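Adenosine kinase (Sinorhizobium meliloti, PDB 3UBO) probably phosphorylates adenosine with a nucleotide as phosphate donor, and binds both adenosine and ADP as a pfkB-family kinase. Local coordinates at residues A[108-118]-A[129-138]; A[139-150]-A[166-177]. One frame throughout, in Å; residues are numbered along the deposited sequence.

Contact 1: A[108-118]-A[129-138]. With ADN (adenosine), chain C.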
loop_
_atom_site.group_PDB
_atom_site.type_symbol
_atom_site.label_atom_id
_atom_site.label_comp_id
_atom_site.label_asym_id
_atom_site.label_seq_id
_atom_site.Cartn_x
_atom_site.Cartn_y
_atom_site.Cartn_z
ATOM N N LEU A 108 22.316 -6.863 2.273
ATOM C CA LEU A 108 23.218 -6.499 3.360
ATOM C C LEU A 108 23.472 -7.478 4.530
ATOM O O LEU A 108 24.676 -7.744 4.891
ATOM C CB LEU A 108 22.817 -5.161 3.926
ATOM C CG LEU A 108 24.030 -4.248 4.019
ATOM C CD1 LEU A 108 24.863 -4.404 2.769
ATOM C CD2 LEU A 108 23.707 -2.774 4.288
ATOM N N ASP A 109 22.444 -8.030 5.182
ATOM C CA ASP A 109 22.780 -8.780 6.470
ATOM C C ASP A 109 22.957 -7.820 7.659
ATOM O O ASP A 109 24.077 -7.460 8.018
ATOM C CB ASP A 109 24.077 -9.637 6.382
ATOM C CG ASP A 109 23.932 -10.870 5.461
ATOM O OD1 ASP A 109 22.923 -10.937 4.640
ATOM O OD2 ASP A 109 24.832 -11.773 5.597
ATOM N N GLY A 110 21.839 -7.353 8.206
ATOM C CA GLY A 110 21.883 -6.315 9.220
ATOM C C GLY A 110 22.117 -4.904 8.690
ATOM O O GLY A 110 22.076 -4.652 7.457
ATOM N N HIS A 111 22.393 -4.008 9.642
ATOM C CA HIS A 111 22.436 -2.545 9.455
ATOM C C HIS A 111 23.433 -2.106 8.378
ATOM O O HIS A 111 24.432 -2.740 8.212
ATOM C CB HIS A 111 22.733 -1.834 10.824
ATOM C CG HIS A 111 21.581 -1.874 11.808
ATOM N ND1 HIS A 111 21.033 -3.060 12.280
ATOM C CD2 HIS A 111 20.880 -0.870 12.409
ATOM C CE1 HIS A 111 20.038 -2.777 13.113
ATOM N NE2 HIS A 111 19.922 -1.459 13.207
ATOM N N PRO A 112 23.135 -1.026 7.642
ATOM C CA PRO A 112 21.831 -0.313 7.706
ATOM C C PRO A 112 20.585 -1.141 7.291
ATOM O O PRO A 112 20.684 -2.130 6.554
ATOM C CB PRO A 112 22.025 0.922 6.782
ATOM C CG PRO A 112 23.448 1.203 6.773
ATOM C CD PRO A 112 24.176 -0.193 7.005
ATOM N N PRO A 113 19.400 -0.735 7.757
ATOM C CA PRO A 113 18.257 -1.494 7.246
ATOM C C PRO A 113 17.870 -0.895 5.897
ATOM O O PRO A 113 18.455 0.141 5.481
ATOM C CB PRO A 113 17.171 -1.242 8.289
ATOM C CG PRO A 113 17.755 -0.155 9.202
ATOM C CD PRO A 113 18.944 0.431 8.510
ATOM N N THR A 114 16.941 -1.573 5.236
ATOM C CA THR A 114 16.499 -1.201 3.919
ATOM C C THR A 114 16.102 0.285 3.839
ATOM O O THR A 114 15.422 0.833 4.706
ATOM C CB THR A 114 15.388 -2.170 3.522
ATOM O OG1 THR A 114 15.951 -3.482 3.374
ATOM C CG2 THR A 114 14.661 -1.758 2.276
ATOM N N ALA A 115 16.566 0.965 2.813
ATOM C CA ALA A 115 16.268 2.376 2.694
ATOM C C ALA A 115 14.776 2.649 2.645
ATOM O O ALA A 115 14.033 1.799 2.207
ATOM C CB ALA A 115 16.871 2.917 1.468
ATOM N N ARG A 116 14.349 3.816 3.111
ATOM C CA ARG A 116 12.930 4.148 3.126
ATOM C C ARG A 116 12.725 5.637 2.895
ATOM O O ARG A 116 13.597 6.446 3.211
ATOM C CB ARG A 116 12.294 3.728 4.453
ATOM C CG ARG A 116 12.608 4.659 5.613
ATOM C CD ARG A 116 11.636 4.452 6.764
ATOM N NE ARG A 116 12.325 4.344 8.048
ATOM C CZ ARG A 116 13.244 3.425 8.328
ATOM N NH1 ARG A 116 13.589 2.529 7.413
ATOM N NH2 ARG A 116 13.818 3.402 9.523
ATOM N N SER A 117 11.572 6.000 2.343
ATOM C CA SER A 117 11.300 7.392 2.071
ATOM C C SER A 117 9.916 7.791 2.562
ATOM O O SER A 117 8.906 7.087 2.312
ATOM C CB SER A 117 11.501 7.680 0.593
ATOM O OG SER A 117 11.276 9.029 0.282
HETATM N N MSE A 118 9.908 8.895 3.316
HETATM C CA MSE A 118 8.691 9.434 3.939
HETATM C C MSE A 118 8.117 10.332 2.923
HETATM O O MSE A 118 8.625 11.435 2.746
HETATM C CB MSE A 118 9.004 10.347 5.141
HETATM C CG MSE A 118 9.536 9.762 6.458
HETATM SE SE MSE A 118 9.186 7.868 6.916
HETATM C CE MSE A 118 7.403 7.891 6.153
HETATM N N MSE A 129 9.496 14.431 -0.638
HETATM C CA MSE A 129 10.067 13.197 -0.181
HETATM C C MSE A 129 11.217 13.406 0.845
HETATM O O MSE A 129 11.884 14.426 0.852
HETATM C CB MSE A 129 10.482 12.346 -1.361
HETATM C CG MSE A 129 9.352 11.839 -2.259
HETATM SE SE MSE A 129 10.019 10.973 -3.974
HETATM C CE MSE A 129 11.116 12.596 -4.439
ATOM N N ASN A 130 11.416 12.434 1.718
ATOM C CA ASN A 130 12.328 12.606 2.792
ATOM C C ASN A 130 12.849 11.214 2.971
ATOM O O ASN A 130 12.163 10.309 3.483
ATOM C CB ASN A 130 11.578 13.070 4.043
ATOM C CG ASN A 130 11.018 14.483 3.929
ATOM O OD1 ASN A 130 11.753 15.473 4.106
ATOM N ND2 ASN A 130 9.694 14.581 3.694
ATOM N N THR A 131 14.087 11.045 2.520
ATOM C CA THR A 131 14.634 9.709 2.237
ATOM C C THR A 131 15.811 9.469 3.076
ATOM O O THR A 131 16.687 10.319 3.155
ATOM C CB THR A 131 15.028 9.554 0.734
ATOM O OG1 THR A 131 13.841 9.726 -0.059
ATOM C CG2 THR A 131 15.547 8.192 0.473
ATOM N N TYR A 132 15.790 8.325 3.734
ATOM C CA TYR A 132 16.900 7.881 4.534
ATOM C C TYR A 132 17.517 6.715 3.737
ATOM O O TYR A 132 16.838 5.723 3.451
ATOM C CB TYR A 132 16.455 7.485 5.982
ATOM C CG TYR A 132 17.412 6.505 6.674
ATOM C CD1 TYR A 132 18.721 6.887 7.011
ATOM C CD2 TYR A 132 17.037 5.183 6.937
ATOM C CE1 TYR A 132 19.608 6.002 7.613
ATOM C CE2 TYR A 132 17.898 4.314 7.540
ATOM C CZ TYR A 132 19.202 4.718 7.888
ATOM O OH TYR A 132 20.103 3.820 8.490
ATOM N N LEU A 133 18.806 6.813 3.411
ATOM C CA LEU A 133 19.402 5.881 2.459
ATOM C C LEU A 133 19.616 4.446 2.945
ATOM O O LEU A 133 19.671 3.527 2.131
ATOM C CB LEU A 133 20.664 6.484 1.880
ATOM C CG LEU A 133 20.314 7.698 1.040
ATOM C CD1 LEU A 133 21.452 8.730 0.857
ATOM C CD2 LEU A 133 19.782 7.165 -0.261
ATOM N N GLY A 134 19.702 4.228 4.262
ATOM C CA GLY A 134 19.855 2.865 4.805
ATOM C C GLY A 134 20.871 2.038 4.030
ATOM O O GLY A 134 21.929 2.569 3.664
ATOM N N ALA A 135 20.565 0.747 3.827
ATOM C CA ALA A 135 21.343 -0.168 2.996
ATOM C C ALA A 135 21.917 0.445 1.683
ATOM O O ALA A 135 23.080 0.264 1.376
ATOM C CB ALA A 135 20.555 -1.479 2.746
ATOM N N CYS A 136 21.155 1.222 0.925
ATOM C CA CYS A 136 21.676 1.907 -0.258
ATOM C C CYS A 136 23.132 2.521 -0.238
ATOM O O CYS A 136 23.708 2.814 -1.283
ATOM C CB CYS A 136 20.640 2.949 -0.730
ATOM S SG CYS A 136 18.995 2.127 -1.038
ATOM N N VAL A 137 23.756 2.751 0.897
ATOM C CA VAL A 137 25.109 3.347 0.805
ATOM C C VAL A 137 26.192 2.292 0.488
ATOM O O VAL A 137 27.222 2.594 -0.086
ATOM C CB VAL A 137 25.498 4.106 2.075
ATOM C CG1 VAL A 137 24.655 5.362 2.242
ATOM C CG2 VAL A 137 25.393 3.156 3.276
ATOM N N GLU A 138 25.887 1.057 0.878
ATOM C CA GLU A 138 26.650 -0.179 0.621
ATOM C C GLU A 138 26.584 -0.634 -0.829
ATOM O O GLU A 138 27.034 -1.716 -1.145
ATOM C CB GLU A 138 26.077 -1.363 1.436
ATOM C CG GLU A 138 26.038 -1.217 2.953
ATOM C CD GLU A 138 27.430 -1.098 3.618
ATOM O OE1 GLU A 138 28.462 -1.353 2.904
ATOM O OE2 GLU A 138 27.486 -0.763 4.852
HETATM O "O5'" ADN C . 10.222 9.851 -8.273
HETATM C "C5'" ADN C . 9.409 8.754 -7.712
HETATM C "C4'" ADN C . 10.172 7.847 -6.685
HETATM O "O4'" ADN C . 11.332 8.474 -6.126
HETATM C "C3'" ADN C . 9.542 7.052 -5.426
HETATM O "O3'" ADN C . 8.761 5.885 -5.520
HETATM C "C2'" ADN C . 10.776 6.895 -4.476
HETATM O "O2'" ADN C . 11.027 5.563 -3.979
HETATM C "C1'" ADN C . 11.848 7.495 -5.295
HETATM N N9 ADN C . 12.892 8.142 -4.443
HETATM C C8 ADN C . 12.806 9.141 -3.431
HETATM N N7 ADN C . 14.112 9.522 -3.021
HETATM C C5 ADN C . 15.003 8.758 -3.797
HETATM C C6 ADN C . 16.422 8.678 -3.825
HETATM N N6 ADN C . 17.247 9.503 -2.984
HETATM N N1 ADN C . 17.028 7.766 -4.764
HETATM C C2 ADN C . 16.214 6.967 -5.630
HETATM N N3 ADN C . 14.798 7.016 -5.635
HETATM C C4 ADN C . 14.229 7.905 -4.693
#
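Ser117 turns its OG anti to the backbone N (chi1 -179°), while Thr131, across the strand pair, sets OG1 beside its own backbone N with chi1 -61°; these rotations bring the two hydroxyls together. Ser117 OG and Thr131 OG1 are hydrogen-bonded at 2.7 Å, and the geometry allows either to be the donor. The pair occupies a non-hydrogen-bonded position of the antiparallel hairpin. Next to it the backbones of Arg116 and Tyr132 bond both ways: Tyr132 N reaches Arg116 O at 2.9 Å, and Arg116 N reaches Tyr132 O in return. Beyond the strands the two segments stay joined, for Ala135 N donates to Pro113 O at 2.7 Å from above the carbonyl plane.

On the other face of the sheet, the rim of the Tyr132 ring comes over the flat side of the Arg116 guanidinium, with CD2 4.3 Å above that plane. Pro113, after the cis peptide that precedes Pro112, puts CD at the edge of the ring, 3.6 Å from Tyr132 OH. It also packs on Gln87 of the second subunit.

The hydroxyl face is the one turned to substrate. Thr131 OG1 lies 3.0 Å from N7 of adenosine, and the selenium of selenomethionine Met129 approaches C8 at 3.4 Å. Strands 116-121 and 127-132 belong to the small mixed sheet that forms the lid of pfkB kinases, and Asp17, from a neighbouring strand, also binds the nucleoside. With Ser117 OG bonded to it, Thr131 OG1 is probably held in its rotation, so the serine would act as a second-shell residue orienting a polar group toward the imidazole edge of the adenine.

Contact 2: A[139-150]-A[166-177]; sequences LGPEDVEDDVVA and RAKDAIREAARI
The short helix 146-150 and helix 168-177 run 9.2 Å apart at closest approach with their directions 55° from each other, while the turn at Pro141 rides over the first part of the longer helix. Ile177 makes the most extensive contact here. Its CD1 slides alongside Val144, reaching CG1 at 3.6 Å, and its CG2 branch comes across Val149 to meet CB, also at 3.6 Å. Val149 holds CG1 anti to the backbone N (chi1 -170°), which sets that methyl against helix 168-177, 4.0 Å from Ala174 CB.

The longer helix is the connection of a beta-alpha-beta crossover, between the parallel strands 152-158 and 184-188 of the large Rossmann-like sheet in this kinase. Val149 and Ile171 both bear on strand 6-11 and strand 152-158, so the two helices share a floor as well as a flank.

A small residue meets the turn: Ala170 CB lies 4.0 Å from Pro141 CD and 4.2 Å from Val144 CG2. At the outer margin the chemistry becomes ionic. Arg166, bent at its third torsion, extends NH2 to Glu142 OE1 in a 2.6 Å salt bridge. The oxygen sits near the guanidinium plane, but the carboxylate is turned 78° against it and is met from above its own plane, a single-nitrogen grip instead of a two-pronged one.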
loop_
_atom_site.group_PDB
_atom_site.type_symbol
_atom_site.label_atom_id
_atom_site.label_comp_id
_atom_site.label_asym_id
_atom_site.label_seq_id
_atom_site.Cartn_x
_atom_site.Cartn_y
_atom_site.Cartn_z
ATOM N N LEU A 139 25.975 0.137 -1.717
ATOM C CA LEU A 139 25.897 -0.359 -3.071
ATOM C C LEU A 139 27.148 0.078 -3.763
ATOM O O LEU A 139 27.528 1.280 -3.713
ATOM C CB LEU A 139 24.690 0.198 -3.825
ATOM C CG LEU A 139 24.654 -0.149 -5.329
ATOM C CD1 LEU A 139 23.885 -1.472 -5.630
ATOM C CD2 LEU A 139 24.201 1.047 -6.157
ATOM N N GLY A 140 27.756 -0.885 -4.430
ATOM C CA GLY A 140 28.939 -0.566 -5.185
ATOM C C GLY A 140 29.278 -1.566 -6.282
ATOM O O GLY A 140 28.405 -2.395 -6.666
ATOM N N PRO A 141 30.542 -1.493 -6.788
ATOM C CA PRO A 141 31.022 -2.239 -7.946
ATOM C C PRO A 141 30.834 -3.690 -7.749
ATOM O O PRO A 141 30.606 -4.360 -8.723
ATOM C CB PRO A 141 32.474 -1.875 -8.003
ATOM C CG PRO A 141 32.501 -0.490 -7.528
ATOM C CD PRO A 141 31.526 -0.479 -6.386
ATOM N N GLU A 142 30.824 -4.164 -6.522
ATOM C CA GLU A 142 30.783 -5.598 -6.269
ATOM C C GLU A 142 29.455 -6.153 -6.703
ATOM O O GLU A 142 29.280 -7.378 -6.847
ATOM C CB GLU A 142 30.947 -5.768 -4.782
ATOM C CG GLU A 142 31.855 -4.628 -4.319
ATOM C CD GLU A 142 31.484 -4.054 -2.960
ATOM O OE1 GLU A 142 30.436 -3.300 -2.871
ATOM O OE2 GLU A 142 32.276 -4.363 -2.004
ATOM N N ASP A 143 28.519 -5.228 -6.914
ATOM C CA ASP A 143 27.107 -5.543 -7.114
ATOM C C ASP A 143 26.660 -5.488 -8.587
ATOM O O ASP A 143 25.483 -5.761 -8.892
ATOM C CB ASP A 143 26.257 -4.576 -6.272
ATOM C CG ASP A 143 26.272 -4.899 -4.781
ATOM O OD1 ASP A 143 26.056 -6.100 -4.438
ATOM O OD2 ASP A 143 26.447 -3.923 -3.998
ATOM N N VAL A 144 27.587 -5.091 -9.476
ATOM C CA VAL A 144 27.423 -5.243 -10.929
ATOM C C VAL A 144 27.369 -6.755 -11.242
ATOM O O VAL A 144 28.333 -7.463 -10.986
ATOM C CB VAL A 144 28.522 -4.488 -11.762
ATOM C CG1 VAL A 144 28.289 -4.723 -13.162
ATOM C CG2 VAL A 144 28.509 -2.951 -11.492
ATOM N N GLU A 145 26.203 -7.277 -11.644
ATOM C CA GLU A 145 26.148 -8.568 -12.338
ATOM C C GLU A 145 26.627 -8.240 -13.761
ATOM O O GLU A 145 26.096 -7.333 -14.448
ATOM C CB GLU A 145 24.756 -9.229 -12.365
ATOM C CG GLU A 145 24.358 -10.054 -11.158
ATOM C CD GLU A 145 22.826 -10.032 -10.906
ATOM O OE1 GLU A 145 22.138 -10.861 -11.567
ATOM O OE2 GLU A 145 22.329 -9.198 -10.051
ATOM N N ASP A 146 27.649 -8.969 -14.177
ATOM C CA ASP A 146 28.512 -8.638 -15.299
ATOM C C ASP A 146 27.850 -8.983 -16.657
ATOM O O ASP A 146 27.743 -8.157 -17.621
ATOM C CB ASP A 146 29.770 -9.505 -15.066
ATOM C CG ASP A 146 30.970 -8.957 -15.769
ATOM O OD1 ASP A 146 30.704 -8.235 -16.771
ATOM O OD2 ASP A 146 32.135 -9.203 -15.345
ATOM N N ASP A 147 27.437 -10.254 -16.679
ATOM C CA ASP A 147 26.768 -10.898 -17.789
ATOM C C ASP A 147 25.536 -10.083 -18.084
ATOM O O ASP A 147 25.287 -9.666 -19.240
ATOM C CB ASP A 147 26.432 -12.380 -17.455
ATOM C CG ASP A 147 25.783 -12.566 -16.067
ATOM O OD1 ASP A 147 26.274 -11.945 -15.114
ATOM O OD2 ASP A 147 24.781 -13.321 -15.921
ATOM N N VAL A 148 24.786 -9.811 -17.015
ATOM C CA VAL A 148 23.572 -8.992 -17.078
ATOM C C VAL A 148 23.774 -7.591 -17.704
ATOM O O VAL A 148 23.074 -7.291 -18.636
ATOM C CB VAL A 148 22.805 -9.055 -15.714
ATOM C CG1 VAL A 148 21.441 -8.308 -15.731
ATOM C CG2 VAL A 148 22.616 -10.565 -15.311
ATOM N N VAL A 149 24.725 -6.756 -17.285
ATOM C CA VAL A 149 24.929 -5.499 -18.025
ATOM C C VAL A 149 25.120 -5.712 -19.522
ATOM O O VAL A 149 24.505 -4.998 -20.329
ATOM C CB VAL A 149 26.084 -4.684 -17.492
ATOM C CG1 VAL A 149 26.167 -3.247 -18.091
ATOM C CG2 VAL A 149 26.028 -4.711 -15.986
ATOM N N ALA A 150 25.932 -6.701 -19.896
ATOM C CA ALA A 150 26.221 -7.014 -21.309
ATOM C C ALA A 150 24.987 -7.453 -22.149
ATOM O O ALA A 150 24.850 -7.115 -23.340
ATOM C CB ALA A 150 27.351 -8.077 -21.381
ATOM N N ARG A 166 29.825 5.075 -2.882
ATOM C CA ARG A 166 30.458 4.266 -3.895
ATOM C C ARG A 166 29.521 3.722 -4.961
ATOM O O ARG A 166 29.750 2.629 -5.512
ATOM C CB ARG A 166 31.102 3.070 -3.210
ATOM C CG ARG A 166 31.893 3.446 -1.991
ATOM C CD ARG A 166 31.887 2.311 -1.083
ATOM N NE ARG A 166 32.295 1.048 -1.724
ATOM C CZ ARG A 166 31.509 -0.037 -1.764
ATOM N NH1 ARG A 166 30.288 0.050 -1.214
ATOM N NH2 ARG A 166 31.921 -1.189 -2.324
ATOM N N ALA A 167 28.475 4.465 -5.278
ATOM C CA ALA A 167 27.604 3.999 -6.327
ATOM C C ALA A 167 28.153 4.437 -7.682
ATOM O O ALA A 167 28.243 3.589 -8.552
ATOM C CB ALA A 167 26.147 4.413 -6.115
ATOM N N LYS A 168 28.522 5.720 -7.853
ATOM C CA LYS A 168 29.329 6.188 -8.998
ATOM C C LYS A 168 30.423 5.155 -9.511
ATOM O O LYS A 168 30.661 5.057 -10.727
ATOM C CB LYS A 168 29.961 7.565 -8.680
ATOM C CG LYS A 168 31.050 7.564 -7.543
ATOM C CD LYS A 168 31.037 8.895 -6.742
ATOM C CE LYS A 168 32.111 9.935 -7.171
ATOM N NZ LYS A 168 31.694 11.429 -7.193
ATOM N N ASP A 169 31.053 4.384 -8.618
ATOM C CA ASP A 169 32.046 3.362 -9.048
ATOM C C ASP A 169 31.407 2.016 -9.456
ATOM O O ASP A 169 32.072 1.151 -10.039
ATOM C CB ASP A 169 33.188 3.062 -8.002
ATOM C CG ASP A 169 33.692 4.324 -7.276
ATOM O OD1 ASP A 169 33.844 5.406 -7.908
ATOM O OD2 ASP A 169 33.903 4.234 -6.034
ATOM N N ALA A 170 30.146 1.803 -9.110
ATOM C CA ALA A 170 29.473 0.634 -9.646
ATOM C C ALA A 170 28.966 1.013 -11.038
ATOM O O ALA A 170 28.667 0.115 -11.839
ATOM C CB ALA A 170 28.319 0.184 -8.751
ATOM N N ILE A 171 28.937 2.336 -11.299
ATOM C CA ILE A 171 28.408 2.976 -12.512
ATOM C C ILE A 171 29.434 3.161 -13.652
ATOM O O ILE A 171 29.163 2.703 -14.777
ATOM C CB ILE A 171 27.655 4.371 -12.230
ATOM C CG1 ILE A 171 26.303 4.205 -11.493
ATOM C CG2 ILE A 171 27.363 5.180 -13.547
ATOM C CD1 ILE A 171 25.373 3.157 -12.062
ATOM N N ARG A 172 30.564 3.840 -13.394
ATOM C CA ARG A 172 31.669 3.943 -14.387
ATOM C C ARG A 172 31.739 2.587 -15.077
ATOM O O ARG A 172 31.770 2.489 -16.324
ATOM C CB ARG A 172 33.047 4.235 -13.720
ATOM C CG ARG A 172 33.893 2.976 -13.633
ATOM C CD ARG A 172 35.434 3.106 -13.384
ATOM N NE ARG A 172 35.813 3.323 -11.983
ATOM C CZ ARG A 172 35.943 4.549 -11.456
ATOM N NH1 ARG A 172 35.694 5.645 -12.219
ATOM N NH2 ARG A 172 36.305 4.690 -10.171
ATOM N N GLU A 173 31.685 1.571 -14.203
ATOM C CA GLU A 173 31.930 0.159 -14.457
ATOM C C GLU A 173 30.905 -0.576 -15.313
ATOM O O GLU A 173 31.264 -1.374 -16.183
ATOM C CB GLU A 173 32.048 -0.571 -13.104
ATOM C CG GLU A 173 32.975 -1.824 -13.069
ATOM C CD GLU A 173 34.474 -1.523 -13.399
ATOM O OE1 GLU A 173 35.104 -0.520 -12.878
ATOM O OE2 GLU A 173 34.993 -2.323 -14.209
ATOM N N ALA A 174 29.627 -0.365 -15.019
ATOM C CA ALA A 174 28.528 -0.850 -15.875
ATOM C C ALA A 174 28.356 -0.094 -17.213
ATOM O O ALA A 174 27.866 -0.685 -18.158
ATOM C CB ALA A 174 27.219 -0.886 -15.103
ATOM N N ALA A 175 28.709 1.201 -17.227
ATOM C CA ALA A 175 28.865 2.029 -18.417
ATOM C C ALA A 175 29.932 1.415 -19.339
ATOM O O ALA A 175 29.673 1.162 -20.498
ATOM C CB ALA A 175 29.230 3.479 -18.014
ATOM N N ARG A 176 31.123 1.162 -18.794
ATOM C CA ARG A 176 32.138 0.374 -19.456
ATOM C C ARG A 176 31.587 -0.980 -19.948
ATOM O O ARG A 176 31.561 -1.202 -21.136
ATOM C CB ARG A 176 33.350 0.166 -18.544
ATOM C CG ARG A 176 34.682 0.074 -19.332
ATOM C CD ARG A 176 35.775 -0.840 -18.761
ATOM N NE ARG A 176 35.244 -2.036 -18.088
ATOM C CZ ARG A 176 34.984 -3.212 -18.677
ATOM N NH1 ARG A 176 35.213 -3.385 -19.993
ATOM N NH2 ARG A 176 34.487 -4.218 -17.936
ATOM N N ILE A 177 31.148 -1.875 -19.065
ATOM C CA ILE A 177 30.674 -3.204 -19.499
ATOM C C ILE A 177 29.704 -3.181 -20.661
ATOM O O ILE A 177 29.671 -4.128 -21.451
ATOM C CB ILE A 177 29.998 -4.068 -18.360
ATOM C CG1 ILE A 177 30.965 -4.258 -17.154
ATOM C CG2 ILE A 177 29.360 -5.409 -18.900
ATOM C CD1 ILE A 177 30.441 -5.155 -16.022
#

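The two contacts follow one another along the chain, their centres 20 Å apart, and meet where Glu138 gives way to Leu139: Glu138 O packs 3.7 Å from Arg166 NH1. Both are partly buried, yet they serve different layers. Contact 1 belongs to the lid sheet, joined chiefly by backbone hydrogen bonds, with the face bearing Thr131 and Met129 turned to adenosine. Contact 2 belongs to the helical cover of the large parallel sheet, where aliphatic groups do most of the work and the ionic pair stays at the outer margin. Proximity to ligand separates them too: residues of 129-138 touch the nucleoside, whereas the side chain of Ala167 remains about 10 Å from it.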